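Local coordinates for genome polyprotein (Chicken sicinivirus JSY, PDB 6QWT), which is the 3Dpol RNA-dependent RNA polymerase at the C-terminal end of the viral polyprotein and, as in related picornaviruses, probably copies the viral RNA genome, at residues Pro242-Val245 / Phe246-Gly250; Asp64-Pro68 / Ser69-Ala73. All blocks are in the same frame, centred on the assembly; numbering follows the deposited sequence.

Interaction 1 of 2, residues Pro242-Val245 / Phe246-Gly250; sequences PSVV and FKLIG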
loop_
_atom_site.group_PDB
_atom_site.type_symbol
_atom_site.label_atom_id
_atom_site.label_comp_id
_atom_site.label_asym_id
_atom_site.label_seq_id
_atom_site.Cartn_x
_atom_site.Cartn_y
_atom_site.Cartn_z
ATOM N N PRO A 242 -0.878 -12.515 10.999
ATOM C CA PRO A 242 -1.735 -13.507 11.651
ATOM C C PRO A 242 -3.142 -12.985 11.896
ATOM O O PRO A 242 -3.367 -11.788 12.095
ATOM C CB PRO A 242 -1.007 -13.784 12.972
ATOM C CG PRO A 242 -0.244 -12.548 13.242
ATOM C CD PRO A 242 0.147 -11.977 11.910
ATOM N N SER A 243 -4.094 -13.922 11.877
ATOM C CA SER A 243 -5.496 -13.583 12.098
ATOM C C SER A 243 -5.695 -12.849 13.417
ATOM O O SER A 243 -6.522 -11.933 13.508
ATOM C CB SER A 243 -6.349 -14.854 12.079
ATOM O OG SER A 243 -6.659 -15.240 10.756
ATOM N N VAL A 244 -4.947 -13.242 14.450
ATOM C CA VAL A 244 -5.207 -12.749 15.797
ATOM C C VAL A 244 -5.018 -11.238 15.884
ATOM O O VAL A 244 -5.718 -10.563 16.649
ATOM C CB VAL A 244 -4.320 -13.511 16.806
ATOM C CG1 VAL A 244 -2.842 -13.232 16.552
ATOM C CG2 VAL A 244 -4.718 -13.181 18.240
ATOM N N VAL A 245 -4.103 -10.674 15.091
ATOM C CA VAL A 245 -3.887 -9.229 15.130
ATOM C C VAL A 245 -5.100 -8.492 14.574
ATOM O O VAL A 245 -5.592 -7.526 15.175
ATOM C CB VAL A 245 -2.599 -8.855 14.372
ATOM C CG1 VAL A 245 -2.379 -7.350 14.417
ATOM C CG2 VAL A 245 -1.401 -9.581 14.963
ATOM N N PHE A 246 -5.606 -8.936 13.419
ATOM C CA PHE A 246 -6.808 -8.332 12.847
ATOM C C PHE A 246 -8.000 -8.479 13.782
ATOM O O PHE A 246 -8.791 -7.544 13.947
ATOM C CB PHE A 246 -7.127 -8.969 11.494
ATOM C CG PHE A 246 -6.435 -8.318 10.336
ATOM C CD1 PHE A 246 -6.661 -6.985 10.041
ATOM C CD2 PHE A 246 -5.563 -9.040 9.539
ATOM C CE1 PHE A 246 -6.025 -6.379 8.972
ATOM C CE2 PHE A 246 -4.927 -8.441 8.466
ATOM C CZ PHE A 246 -5.156 -7.110 8.185
ATOM N N LYS A 247 -8.151 -9.659 14.391
ATOM C CA LYS A 247 -9.268 -9.893 15.301
ATOM C C LYS A 247 -9.231 -8.930 16.482
ATOM O O LYS A 247 -10.261 -8.357 16.859
ATOM C CB LYS A 247 -9.246 -11.345 15.780
ATOM C CG LYS A 247 -10.508 -11.794 16.493
ATOM C CD LYS A 247 -10.258 -13.057 17.311
ATOM C CE LYS A 247 -10.056 -12.730 18.787
ATOM N NZ LYS A 247 -9.051 -13.617 19.445
ATOM N N LEU A 248 -8.052 -8.730 17.075
ATOM C CA LEU A 248 -7.943 -7.810 18.202
ATOM C C LEU A 248 -8.211 -6.372 17.772
ATOM O O LEU A 248 -8.834 -5.603 18.513
ATOM C CB LEU A 248 -6.565 -7.937 18.849
ATOM C CG LEU A 248 -6.339 -9.281 19.547
ATOM C CD1 LEU A 248 -4.893 -9.454 19.986
ATOM C CD2 LEU A 248 -7.289 -9.427 20.723
ATOM N N ILE A 249 -7.757 -5.992 16.577
ATOM C CA ILE A 249 -8.035 -4.652 16.073
ATOM C C ILE A 249 -9.531 -4.466 15.861
ATOM O O ILE A 249 -10.088 -3.401 16.152
ATOM C CB ILE A 249 -7.241 -4.397 14.778
ATOM C CG1 ILE A 249 -5.752 -4.248 15.093
ATOM C CG2 ILE A 249 -7.765 -3.162 14.054
ATOM C CD1 ILE A 249 -4.877 -4.220 13.865
ATOM N N GLY A 250 -10.207 -5.505 15.365
ATOM C CA GLY A 250 -11.640 -5.406 15.147
ATOM C C GLY A 250 -12.415 -5.191 16.433
ATOM O O GLY A 250 -13.397 -4.445 16.459
#
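V244 and V245 meet L248 and I249 one turn further on, in the opening turns of helix 243-256. This helix lies in the catalytic region of the polymerase, the part that in this family forms the palm, and it comes soon after strand 230-235 of the palm's antiparallel sheet. P242 holds the N-cap position, and its carbonyl takes the N-H of V245. The regular i to i+4 ladder then begins: K247 N bonds to S243 O at 2.9 Å. L248 N follows with V244 O at 3.0 Å, and I249 N with V245 O, also at 3.0 Å.

Follow L248 outward. Its CB lies 3.5 Å from V244 O, and CG, set beside the backbone N and anti to the carbonyl carbon (chi1 -68°), comes within 3.2 Å of that same oxygen. The branch then splits: CD1 runs alongside V244 CG2 at 4.1 Å, the two side chains pointing the same way, while the other methyl, CD2, lies against I71 of helix 70-81.

I249 repeats the pattern on V245, but these two face helix 298-316, where both touch V307. The ring of F246 packs against I275 and Y276 of helix 267-276 and against N304 and V307 of helix 298-316. Helices therefore cover this turn on several sides, and K247 is the residue here with partial exposure. V245 CG1, anti to its own N, rests 4.0 Å from I249 CD1.

Interaction 2 of 2, residues Asp64-Pro68 / Ser69-Ala73; sequences DEPWP and SLIPA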
loop_
_atom_site.group_PDB
_atom_site.type_symbol
_atom_site.label_atom_id
_atom_site.label_comp_id
_atom_site.label_asym_id
_atom_site.label_seq_id
_atom_site.Cartn_x
_atom_site.Cartn_y
_atom_site.Cartn_z
ATOM N N ASP A 64 -3.399 -18.107 15.580
ATOM C CA ASP A 64 -4.713 -17.818 16.139
ATOM C C ASP A 64 -4.660 -17.274 17.556
ATOM O O ASP A 64 -5.594 -16.588 17.978
ATOM C CB ASP A 64 -5.577 -19.083 16.134
ATOM C CG ASP A 64 -6.293 -19.289 14.824
ATOM O OD1 ASP A 64 -6.906 -18.320 14.326
ATOM O OD2 ASP A 64 -6.236 -20.415 14.287
ATOM N N GLU A 65 -3.606 -17.578 18.305
ATOM C CA GLU A 65 -3.549 -17.146 19.688
ATOM C C GLU A 65 -2.536 -16.023 19.864
ATOM O O GLU A 65 -1.475 -16.039 19.230
ATOM C CB GLU A 65 -3.184 -18.313 20.611
ATOM C CG GLU A 65 -4.051 -19.546 20.400
ATOM C CD GLU A 65 -5.520 -19.279 20.677
ATOM O OE1 GLU A 65 -5.820 -18.421 21.538
ATOM O OE2 GLU A 65 -6.374 -19.926 20.031
ATOM N N PRO A 66 -2.830 -15.040 20.711
ATOM C CA PRO A 66 -1.901 -13.919 20.878
ATOM C C PRO A 66 -0.649 -14.338 21.632
ATOM O O PRO A 66 -0.706 -15.119 22.584
ATOM C CB PRO A 66 -2.719 -12.900 21.679
ATOM C CG PRO A 66 -3.694 -13.730 22.441
ATOM C CD PRO A 66 -4.037 -14.891 21.544
ATOM N N TRP A 67 0.491 -13.814 21.190
ATOM C CA TRP A 67 1.712 -13.983 21.954
ATOM C C TRP A 67 1.696 -13.031 23.150
ATOM O O TRP A 67 0.950 -12.049 23.157
ATOM C CB TRP A 67 2.937 -13.758 21.066
ATOM C CG TRP A 67 2.871 -12.600 20.117
ATOM C CD1 TRP A 67 3.420 -11.359 20.296
ATOM C CD2 TRP A 67 2.263 -12.584 18.820
ATOM N NE1 TRP A 67 3.176 -10.569 19.197
ATOM C CE2 TRP A 67 2.467 -11.296 18.277
ATOM C CE3 TRP A 67 1.556 -13.528 18.067
ATOM C CZ2 TRP A 67 1.989 -10.933 17.019
ATOM C CZ3 TRP A 67 1.082 -13.163 16.819
ATOM C CH2 TRP A 67 1.301 -11.879 16.308
ATOM N N PRO A 68 2.491 -13.319 24.191
ATOM C CA PRO A 68 2.329 -12.598 25.469
ATOM C C PRO A 68 2.331 -11.080 25.373
ATOM O O PRO A 68 1.646 -10.426 26.167
ATOM C CB PRO A 68 3.521 -13.103 26.292
ATOM C CG PRO A 68 3.725 -14.483 25.807
ATOM C CD PRO A 68 3.436 -14.444 24.326
ATOM N N SER A 69 3.073 -10.496 24.435
ATOM C CA SER A 69 3.164 -9.048 24.318
ATOM C C SER A 69 2.176 -8.462 23.317
ATOM O O SER A 69 2.170 -7.242 23.121
ATOM C CB SER A 69 4.589 -8.637 23.935
ATOM O OG SER A 69 4.917 -9.073 22.626
ATOM N N LEU A 70 1.333 -9.291 22.690
ATOM C CA LEU A 70 0.464 -8.797 21.624
ATOM C C LEU A 70 -0.666 -7.931 22.174
ATOM O O LEU A 70 -0.869 -6.799 21.715
ATOM C CB LEU A 70 -0.098 -9.968 20.812
ATOM C CG LEU A 70 -1.044 -9.560 19.677
ATOM C CD1 LEU A 70 -0.395 -8.513 18.770
ATOM C CD2 LEU A 70 -1.488 -10.772 18.870
ATOM N N ILE A 71 -1.427 -8.453 23.140
ATOM C CA ILE A 71 -2.502 -7.659 23.744
ATOM C C ILE A 71 -1.977 -6.374 24.372
ATOM O O ILE A 71 -2.600 -5.317 24.175
ATOM C CB ILE A 71 -3.300 -8.518 24.743
ATOM C CG1 ILE A 71 -3.903 -9.742 24.047
ATOM C CG2 ILE A 71 -4.366 -7.670 25.443
ATOM C CD1 ILE A 71 -5.310 -9.553 23.583
ATOM N N PRO A 72 -0.877 -6.378 25.138
ATOM C CA PRO A 72 -0.321 -5.092 25.592
ATOM C C PRO A 72 0.001 -4.139 24.451
ATOM O O PRO A 72 -0.207 -2.927 24.589
ATOM C CB PRO A 72 0.939 -5.516 26.360
ATOM C CG PRO A 72 0.622 -6.875 26.856
ATOM C CD PRO A 72 -0.173 -7.518 25.759
ATOM N N ALA A 73 0.497 -4.653 23.320
ATOM C CA ALA A 73 0.801 -3.781 22.189
ATOM C C ALA A 73 -0.464 -3.160 21.619
ATOM O O ALA A 73 -0.469 -1.985 21.237
ATOM C CB ALA A 73 1.548 -4.559 21.105
HETATM O O HOH W 1 -1.011 -10.960 24.435
#
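The chain enters extended through P66 and W67, then folds into a type I turn over P68 and S69, bringing L70 N back to W67 O at 2.8 Å. That bond is nearly straight at hydrogen (167°), though the donor stands 45° out of the carbonyl plane. A water also donates to W67 O at 2.6 Å and accepts from I71 N at 2.9 Å, so it links the turn to an amide at the start of the helix. From there the helical ladder takes over, with A73 N bonded to S69 O.

This turn leads the loop after helix 50-54 into helix 70-81, in the N-terminal part of the polymerase, and the W67 indole lies with one face against L70, the first residue of the helix. CB of L70 sits squarely over the five-membered ring of W67, 3.7 Å from its centroid, a CH-pi contact. With L70 CG anti to the backbone N (chi1 179°), the branch carries on across the same face: CD1 comes 3.8 Å from W67 CZ2, and CD2 lies above the plane, offset toward the rim. P66 meets that second methyl too, its CB 3.7 Å from L70 CD2, and brushes I71 CG1.

S69 OG lies at the edge of the indole, in its plane, 3.6 Å from W67 CD1. The polar ends of both residues are held by helix 298-316: W67 NE1 bonds to S314 OG, and S69 OG to S314 O.

Interaction 2 comes first in the chain and interaction 1 about 170 residues later, yet their centres are only 10 Å apart and they touch directly. Each interaction sits at the N-terminal end of a helix, 70-81 for interaction 2 and 243-256 for interaction 1, and both helices also pack on helix 298-316. At the join, P242 CG lies 3.5 Å from W67 CH2, and V244 CG2 lies 3.5 Å from D64 O, so the loop before helix 70-81 passes over the N-terminal end of helix 243-256. An N-terminal portion thus packs onto the catalytic region, with centres about 19 Å (interaction 1) and 25 Å (interaction 2) from that of the chain.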